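Local coordinates for protein N-acetylglucosamine-6-phosphate deacetylase (Thermotoga maritima, PDB 1O12) that probably removes the acetyl group from N-acetylglucosamine 6-phosphate, as a metal-dependent hydrolase of the NagA family that binds one divalent cation per subunit, at residues Pro55-Pro60 with Asp352-Asp357. Numbering follows the deposited sequence.
Sequences PGFVDP and DLVLLD
Gly56 and Leu353 bring their CA atoms to 4.1 Å where the chain passes from the small beta domain of this amidohydrolase into its TIM barrel. Both ends of the chain build that small domain: strand 353-356 returns late in the sequence and runs antiparallel to strand 52-59, whose far end enters the barrel beside strand 87-93.

The backbone link is one hydrogen bond, Gly56 N to Asp352 O, 2.8 Å. Next to it, Pro55 and Leu353 form a non-hydrogen-bonded antiparallel pair, their side chains pointing away from each other. The Asp352 carboxylate turns away from this junction: OD1 accepts from Glu368 N, and OD2 forms a salt bridge with Lys367.

The apolar part centres on Phe57. Its CG stands anti to the carbonyl carbon (chi1 -62°), and the ring reaches back toward strand 353-356. The Val354 side chain crosses that of Phe57 at about a right angle and lays CG1 over one face of the ring, offset toward the rim, a CH-pi contact 4.1 Å from the ring centroid. Leu356 meets the ring tip to tip, with CD2 4.1 Å from Phe57 CZ. Phe307 also packs against the ring, its plane inclined at about 30°, and helix 322-336 touches Phe57 through Ser329. The same valine methyl that covers the ring also packs against the backbone just before Gly56: Val354 CG1 lies 3.6 Å from Pro55 O.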
loop_
_atom_site.group_PDB
_atom_site.type_symbol
_atom_site.label_atom_id
_atom_site.label_comp_id
_atom_site.label_asym_id
_atom_site.label_seq_id
_atom_site.Cartn_x
_atom_site.Cartn_y
_atom_site.Cartn_z
ATOM N N PRO A 55 -6.768 -26.186 -10.842
ATOM C CA PRO A 55 -7.835 -26.587 -9.911
ATOM C C PRO A 55 -9.105 -25.846 -10.349
ATOM O O PRO A 55 -9.012 -24.736 -10.858
ATOM C CB PRO A 55 -7.325 -26.086 -8.557
ATOM C CG PRO A 55 -5.836 -26.150 -8.729
ATOM C CD PRO A 55 -5.637 -25.585 -10.119
ATOM N N GLY A 56 -10.271 -26.464 -10.186
ATOM C CA GLY A 56 -11.507 -25.811 -10.579
ATOM C C GLY A 56 -11.636 -24.452 -9.888
ATOM O O GLY A 56 -11.431 -24.347 -8.689
ATOM N N PHE A 57 -11.957 -23.415 -10.654
ATOM C CA PHE A 57 -12.106 -22.073 -10.113
ATOM C C PHE A 57 -13.206 -22.056 -9.063
ATOM O O PHE A 57 -14.118 -22.888 -9.094
ATOM C CB PHE A 57 -12.452 -21.086 -11.224
ATOM C CG PHE A 57 -11.388 -20.975 -12.284
ATOM C CD1 PHE A 57 -11.722 -20.634 -13.595
ATOM C CD2 PHE A 57 -10.045 -21.211 -11.971
ATOM C CE1 PHE A 57 -10.739 -20.530 -14.576
ATOM C CE2 PHE A 57 -9.052 -21.111 -12.942
ATOM C CZ PHE A 57 -9.396 -20.773 -14.241
ATOM N N VAL A 58 -13.093 -21.092 -8.148
ATOM C CA VAL A 58 -14.020 -20.893 -7.062
ATOM C C VAL A 58 -14.471 -19.424 -7.021
ATOM O O VAL A 58 -13.633 -18.516 -6.894
ATOM C CB VAL A 58 -13.345 -21.263 -5.713
ATOM C CG1 VAL A 58 -14.332 -21.017 -4.571
ATOM C CG2 VAL A 58 -12.851 -22.748 -5.743
ATOM N N ASP A 59 -15.784 -19.181 -7.126
ATOM C CA ASP A 59 -16.300 -17.814 -7.091
ATOM C C ASP A 59 -17.172 -17.688 -5.851
ATOM O O ASP A 59 -18.314 -18.125 -5.840
ATOM C CB ASP A 59 -17.130 -17.482 -8.340
ATOM C CG ASP A 59 -17.348 -15.978 -8.501
ATOM O OD1 ASP A 59 -17.082 -15.258 -7.522
ATOM O OD2 ASP A 59 -17.784 -15.510 -9.578
ATOM N N PRO A 60 -16.640 -17.051 -4.793
ATOM C CA PRO A 60 -17.389 -16.887 -3.548
ATOM C C PRO A 60 -18.272 -15.667 -3.538
ATOM O O PRO A 60 -18.938 -15.390 -2.540
ATOM C CB PRO A 60 -16.278 -16.795 -2.512
ATOM C CG PRO A 60 -15.233 -15.961 -3.250
ATOM C CD PRO A 60 -15.245 -16.564 -4.645
ATOM N N ASP A 352 -11.781 -31.603 -8.984
ATOM C CA ASP A 352 -12.514 -30.465 -9.555
ATOM C C ASP A 352 -11.395 -29.775 -10.343
ATOM O O ASP A 352 -10.445 -29.218 -9.767
ATOM C CB ASP A 352 -13.091 -29.544 -8.465
ATOM C CG ASP A 352 -14.307 -30.165 -7.736
ATOM O OD1 ASP A 352 -14.830 -31.202 -8.210
ATOM O OD2 ASP A 352 -14.745 -29.607 -6.694
ATOM N N LEU A 353 -11.485 -29.843 -11.668
ATOM C CA LEU A 353 -10.431 -29.295 -12.508
ATOM C C LEU A 353 -10.916 -28.517 -13.708
ATOM O O LEU A 353 -12.056 -28.667 -14.135
ATOM C CB LEU A 353 -9.564 -30.436 -13.015
ATOM C CG LEU A 353 -9.027 -31.445 -12.014
ATOM C CD1 LEU A 353 -8.785 -32.776 -12.713
ATOM C CD2 LEU A 353 -7.754 -30.894 -11.390
ATOM N N VAL A 354 -10.039 -27.671 -14.247
ATOM C CA VAL A 354 -10.368 -26.933 -15.444
ATOM C C VAL A 354 -9.186 -27.024 -16.404
ATOM O O VAL A 354 -8.030 -26.803 -16.025
ATOM C CB VAL A 354 -10.703 -25.447 -15.149
ATOM C CG1 VAL A 354 -9.553 -24.764 -14.411
ATOM C CG2 VAL A 354 -11.042 -24.720 -16.461
ATOM N N LEU A 355 -9.476 -27.385 -17.647
ATOM C CA LEU A 355 -8.438 -27.467 -18.674
ATOM C C LEU A 355 -8.567 -26.215 -19.550
ATOM O O LEU A 355 -9.678 -25.838 -19.921
ATOM C CB LEU A 355 -8.623 -28.712 -19.531
ATOM C CG LEU A 355 -7.455 -28.973 -20.488
ATOM C CD1 LEU A 355 -6.234 -29.502 -19.690
ATOM C CD2 LEU A 355 -7.891 -29.983 -21.555
ATOM N N LEU A 356 -7.441 -25.580 -19.880
ATOM C CA LEU A 356 -7.452 -24.363 -20.686
ATOM C C LEU A 356 -6.437 -24.375 -21.825
ATOM O O LEU A 356 -5.509 -25.181 -21.809
ATOM C CB LEU A 356 -7.146 -23.178 -19.784
ATOM C CG LEU A 356 -7.881 -23.194 -18.437
ATOM C CD1 LEU A 356 -7.081 -23.958 -17.391
ATOM C CD2 LEU A 356 -8.134 -21.762 -18.005
ATOM N N ASP A 357 -6.607 -23.495 -22.817
ATOM C CA ASP A 357 -5.605 -23.408 -23.884
ATOM C C ASP A 357 -4.544 -22.468 -23.291
ATOM O O ASP A 357 -4.761 -21.916 -22.202
ATOM C CB ASP A 357 -6.181 -22.853 -25.194
ATOM C CG ASP A 357 -6.654 -21.429 -25.080
ATOM O OD1 ASP A 357 -6.085 -20.659 -24.292
ATOM O OD2 ASP A 357 -7.597 -21.054 -25.804
#